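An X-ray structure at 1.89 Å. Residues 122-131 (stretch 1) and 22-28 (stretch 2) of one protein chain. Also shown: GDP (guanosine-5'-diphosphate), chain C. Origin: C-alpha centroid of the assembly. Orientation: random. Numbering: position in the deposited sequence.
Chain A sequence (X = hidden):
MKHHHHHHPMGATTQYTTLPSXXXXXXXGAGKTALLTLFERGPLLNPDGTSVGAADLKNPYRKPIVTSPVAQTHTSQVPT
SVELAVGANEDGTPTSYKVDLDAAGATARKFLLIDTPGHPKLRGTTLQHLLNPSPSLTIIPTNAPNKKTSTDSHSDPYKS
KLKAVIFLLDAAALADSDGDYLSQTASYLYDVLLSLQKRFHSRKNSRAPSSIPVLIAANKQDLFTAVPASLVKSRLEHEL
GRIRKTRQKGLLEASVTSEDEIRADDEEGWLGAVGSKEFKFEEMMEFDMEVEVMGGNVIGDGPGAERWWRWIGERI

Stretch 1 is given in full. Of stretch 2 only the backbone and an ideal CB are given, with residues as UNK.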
# COMPACT_ATOMS: atom_id res chain seq x y z
N LEU A 122 10.57 4.60 11.12
CA LEU A 122 11.12 3.51 10.33
C LEU A 122 10.51 3.43 8.93
O LEU A 122 10.77 2.49 8.19
CB LEU A 122 10.90 2.18 11.04
CG LEU A 122 11.51 2.07 12.44
CD1 LEU A 122 11.11 0.74 13.09
CD2 LEU A 122 13.03 2.19 12.38
N ARG A 123 9.69 4.42 8.57
CA ARG A 123 9.01 4.40 7.28
C ARG A 123 9.90 4.83 6.11
O ARG A 123 9.68 4.41 4.98
CB ARG A 123 7.75 5.27 7.33
CG ARG A 123 6.72 4.76 8.31
CD ARG A 123 5.61 5.77 8.54
NE ARG A 123 4.66 5.28 9.53
CZ ARG A 123 3.56 5.92 9.90
NH1 ARG A 123 3.27 7.11 9.38
NH2 ARG A 123 2.76 5.38 10.82
N GLY A 124 10.92 5.64 6.40
CA GLY A 124 11.85 6.10 5.37
C GLY A 124 12.47 4.99 4.54
O GLY A 124 12.60 5.10 3.33
N THR A 125 12.85 3.91 5.21
CA THR A 125 13.44 2.74 4.56
C THR A 125 12.53 2.14 3.50
O THR A 125 12.97 1.78 2.41
CB THR A 125 13.68 1.63 5.59
OG1 THR A 125 14.49 2.14 6.66
CG2 THR A 125 14.38 0.45 4.95
N THR A 126 11.26 2.04 3.83
CA THR A 126 10.27 1.46 2.94
C THR A 126 10.05 2.36 1.73
O THR A 126 9.98 1.90 0.59
CB THR A 126 8.94 1.25 3.67
OG1 THR A 126 9.15 0.40 4.80
CG2 THR A 126 7.92 0.62 2.75
N LEU A 127 9.94 3.66 1.99
CA LEU A 127 9.74 4.63 0.93
C LEU A 127 10.88 4.63 -0.09
O LEU A 127 10.66 4.90 -1.27
CB LEU A 127 9.53 6.04 1.51
CG LEU A 127 8.30 6.29 2.39
CD1 LEU A 127 8.32 7.71 2.93
CD2 LEU A 127 6.99 6.02 1.64
N GLN A 128 12.10 4.30 0.36
CA GLN A 128 13.25 4.30 -0.53
C GLN A 128 13.12 3.25 -1.62
O GLN A 128 13.52 3.48 -2.75
CB GLN A 128 14.56 4.10 0.24
CG GLN A 128 14.86 5.23 1.21
CD GLN A 128 14.58 6.60 0.64
OE1 GLN A 128 15.32 7.10 -0.22
NE2 GLN A 128 13.51 7.23 1.11
N HIS A 129 12.54 2.10 -1.29
CA HIS A 129 12.24 1.08 -2.29
C HIS A 129 11.30 1.60 -3.38
O HIS A 129 11.40 1.21 -4.54
CB HIS A 129 11.62 -0.16 -1.64
CG HIS A 129 12.52 -0.87 -0.67
ND1 HIS A 129 13.78 -1.31 -1.02
CD2 HIS A 129 12.34 -1.22 0.62
CE1 HIS A 129 14.34 -1.90 0.02
NE2 HIS A 129 13.49 -1.86 1.03
N LEU A 130 10.37 2.47 -2.99
CA LEU A 130 9.34 2.92 -3.92
C LEU A 130 9.85 3.98 -4.90
O LEU A 130 9.25 4.22 -5.93
CB LEU A 130 8.10 3.41 -3.16
CG LEU A 130 7.54 2.36 -2.18
CD1 LEU A 130 6.39 2.88 -1.31
CD2 LEU A 130 7.12 1.10 -2.92
N LEU A 131 10.98 4.60 -4.57
CA LEU A 131 11.57 5.64 -5.42
C LEU A 131 12.37 5.06 -6.59
O LEU A 131 12.57 5.72 -7.61
CB LEU A 131 12.47 6.55 -4.58
CG LEU A 131 11.75 7.42 -3.54
CD1 LEU A 131 12.76 8.11 -2.63
CD2 LEU A 131 10.88 8.45 -4.25
N UNK A 22 5.70 -8.56 -2.73
CA UNK A 22 4.66 -7.57 -2.47
C UNK A 22 4.94 -6.92 -1.11
O UNK A 22 4.96 -7.60 -0.08
CB UNK A 22 3.27 -8.21 -2.50
N UNK A 23 5.20 -5.61 -1.11
CA UNK A 23 5.43 -4.90 0.15
C UNK A 23 4.13 -4.68 0.91
O UNK A 23 3.16 -4.13 0.38
CB UNK A 23 6.11 -3.56 -0.11
N UNK A 24 4.13 -5.10 2.17
CA UNK A 24 2.99 -4.87 3.04
C UNK A 24 3.33 -3.67 3.94
O UNK A 24 4.23 -3.74 4.78
CB UNK A 24 2.66 -6.12 3.86
N UNK A 25 2.62 -2.56 3.73
CA UNK A 25 2.93 -1.27 4.32
C UNK A 25 1.71 -0.78 5.11
O UNK A 25 0.59 -1.04 4.71
CB UNK A 25 3.33 -0.26 3.24
N UNK A 26 1.93 -0.06 6.21
CA UNK A 26 0.81 0.57 6.91
C UNK A 26 1.17 0.95 8.33
O UNK A 26 2.21 0.52 8.84
CB UNK A 26 -0.40 -0.36 6.92
N UNK A 27 0.32 1.76 8.98
CA UNK A 27 0.62 2.17 10.35
C UNK A 27 0.55 0.98 11.30
O UNK A 27 -0.10 -0.02 10.99
CB UNK A 27 -0.35 3.27 10.80
N UNK A 28 1.21 1.09 12.44
CA UNK A 28 1.14 0.05 13.45
C UNK A 28 -0.32 -0.21 13.86
O UNK A 28 -1.13 0.71 13.89
CB UNK A 28 1.98 0.44 14.67
PB GDP C . 0.53 -4.62 13.00
O1B GDP C . 1.55 -5.66 12.65
O2B GDP C . 0.16 -3.85 11.74
O3B GDP C . 1.03 -3.62 14.01
O3A GDP C . -0.83 -5.26 13.55
PA GDP C . -1.01 -6.68 14.31
O1A GDP C . -0.86 -7.82 13.36
O2A GDP C . -0.13 -6.79 15.53
O5' GDP C . -2.55 -6.46 14.68
C5' GDP C . -2.93 -5.43 15.58
C4' GDP C . -4.16 -5.90 16.32
O4' GDP C . -5.28 -5.92 15.43
C3' GDP C . -4.01 -7.32 16.86
O3' GDP C . -4.71 -7.37 18.11
C2' GDP C . -4.76 -8.17 15.86
O2' GDP C . -5.31 -9.35 16.43
C1' GDP C . -5.86 -7.23 15.43
N9 GDP C . -6.38 -7.55 14.08
C8 GDP C . -5.68 -7.79 12.96
N7 GDP C . -6.53 -8.01 11.91
C5 GDP C . -7.78 -7.88 12.38
C6 GDP C . -9.13 -8.00 11.82
O6 GDP C . -9.28 -8.25 10.60
N1 GDP C . -10.17 -7.78 12.65
C2 GDP C . -10.01 -7.50 13.96
N2 GDP C . -11.11 -7.30 14.74
N3 GDP C . -8.80 -7.38 14.54
C4 GDP C . -7.67 -7.57 13.81

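Positions 22 to 25 form an extended strand that runs roughly antiparallel to the helix of stretch 1, at 145° between their N-to-C directions and with the axes 10.7 Å apart at their closest. Side chains must bridge that gap, and along a strand alternate residues can do so.

At position 22 the backbone is regular strand (phi/psi -123/117) and nothing of stretch 1 lies within 5.5 Å of the ideal CB. The helix therefore sets no limit here; a beta-branched residue would suit the extended backbone, but many others would serve. The residue is Val22, with chi1 in the t well, and it stays clear of the helix.

Position 23 is different. Its CA-to-CB bond points toward the helix, yet the nearest atom, Thr126 CG2, is still 5.4 Å from the ideal CB. What lies ahead is a largely apolar surface made of the Thr126 methyl, the CB of His129 and the CD2 of Leu130. A small side chain would fall short, whereas leucine, isoleucine or methionine could reach across. The deposited residue is Leu23, with chi1 at -81° and chi2 in t. Leu23 CD1 touches all three helix residues, lying 4.1 Å from Leu130 CD2, 4.2 Å from His129 CB and 4.3 Å from Thr126 CG2. Of the stretch 2 residues, Leu23 has the most surface covered by stretch 1, 58 Å².

At position 24 the CA-to-CB bond points away from the helix, which thus leaves the choice open. The residue is Leu24, which makes no contact with stretch 1.

Position 25 turns toward the helix again, and its CA is 8.0 Å from that of Thr126, the nearest CA pair between the stretches. The ideal CB lies 4.7 Å from Thr126 CG2, so the space is tighter than at 23, and the methyls of Thr126 and Leu130 favour an aliphatic residue; valine, isoleucine or leucine are all reasonable. Ile25 occupies it, with chi1 in m and chi2 in t. This extended arm brings Ile25 CD1 to 3.6 Å from Thr126 CG2 and 3.9 Å from Leu130 CD1, packing against both.

Position 26 is decided by its own backbone. At phi/psi 162/168 a CB would be jammed against the carbonyl O of the preceding residue, which calls for glycine without any help from the helix. Gly26 is found.

At position 27 the CA-to-CB bond points sideways, and the ideal CB is 3.8 Å from Arg123 NH2. The phi of -67° admits proline, while a compact aliphatic or a polar residue could also sit beside the guanidinium. Pro27 is present, its ring puckered C-gamma endo; Arg123 NH2 approaches to 3.9 Å from both Pro27 CA and Pro27 CB, a van der Waals contact.

Position 28 points sideways into open space as far as the helix is concerned, and small or polar residues would fit. Ser28 makes its link through the backbone: a water accepts from Ser28 N at 2.8 Å and, weakly, from Arg123 NH2 at 3.1 Å.

Stretch 2 (22-28) VLLIGPS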
# COMPACT_ATOMS: atom_id res chain seq x y z
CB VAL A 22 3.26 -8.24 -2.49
CG1 VAL A 22 2.17 -7.25 -2.10
CG2 VAL A 22 2.99 -8.86 -3.89
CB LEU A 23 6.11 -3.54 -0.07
CG LEU A 23 7.63 -3.52 -0.26
CD1 LEU A 23 8.10 -2.11 -0.55
CD2 LEU A 23 8.35 -4.09 0.97
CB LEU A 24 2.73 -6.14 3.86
CG LEU A 24 1.58 -6.08 4.87
CD1 LEU A 24 0.29 -5.71 4.18
CD2 LEU A 24 1.45 -7.42 5.61
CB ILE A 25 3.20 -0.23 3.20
CG1 ILE A 25 4.42 -0.61 2.38
CG2 ILE A 25 3.39 1.18 3.76
CD1 ILE A 25 4.71 0.39 1.25
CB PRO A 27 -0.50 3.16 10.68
CG PRO A 27 -1.63 2.78 9.78
CD PRO A 27 -1.00 2.24 8.52
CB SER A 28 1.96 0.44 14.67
OG SER A 28 3.32 0.62 14.32
O HOH W 1 2.00 3.65 13.25
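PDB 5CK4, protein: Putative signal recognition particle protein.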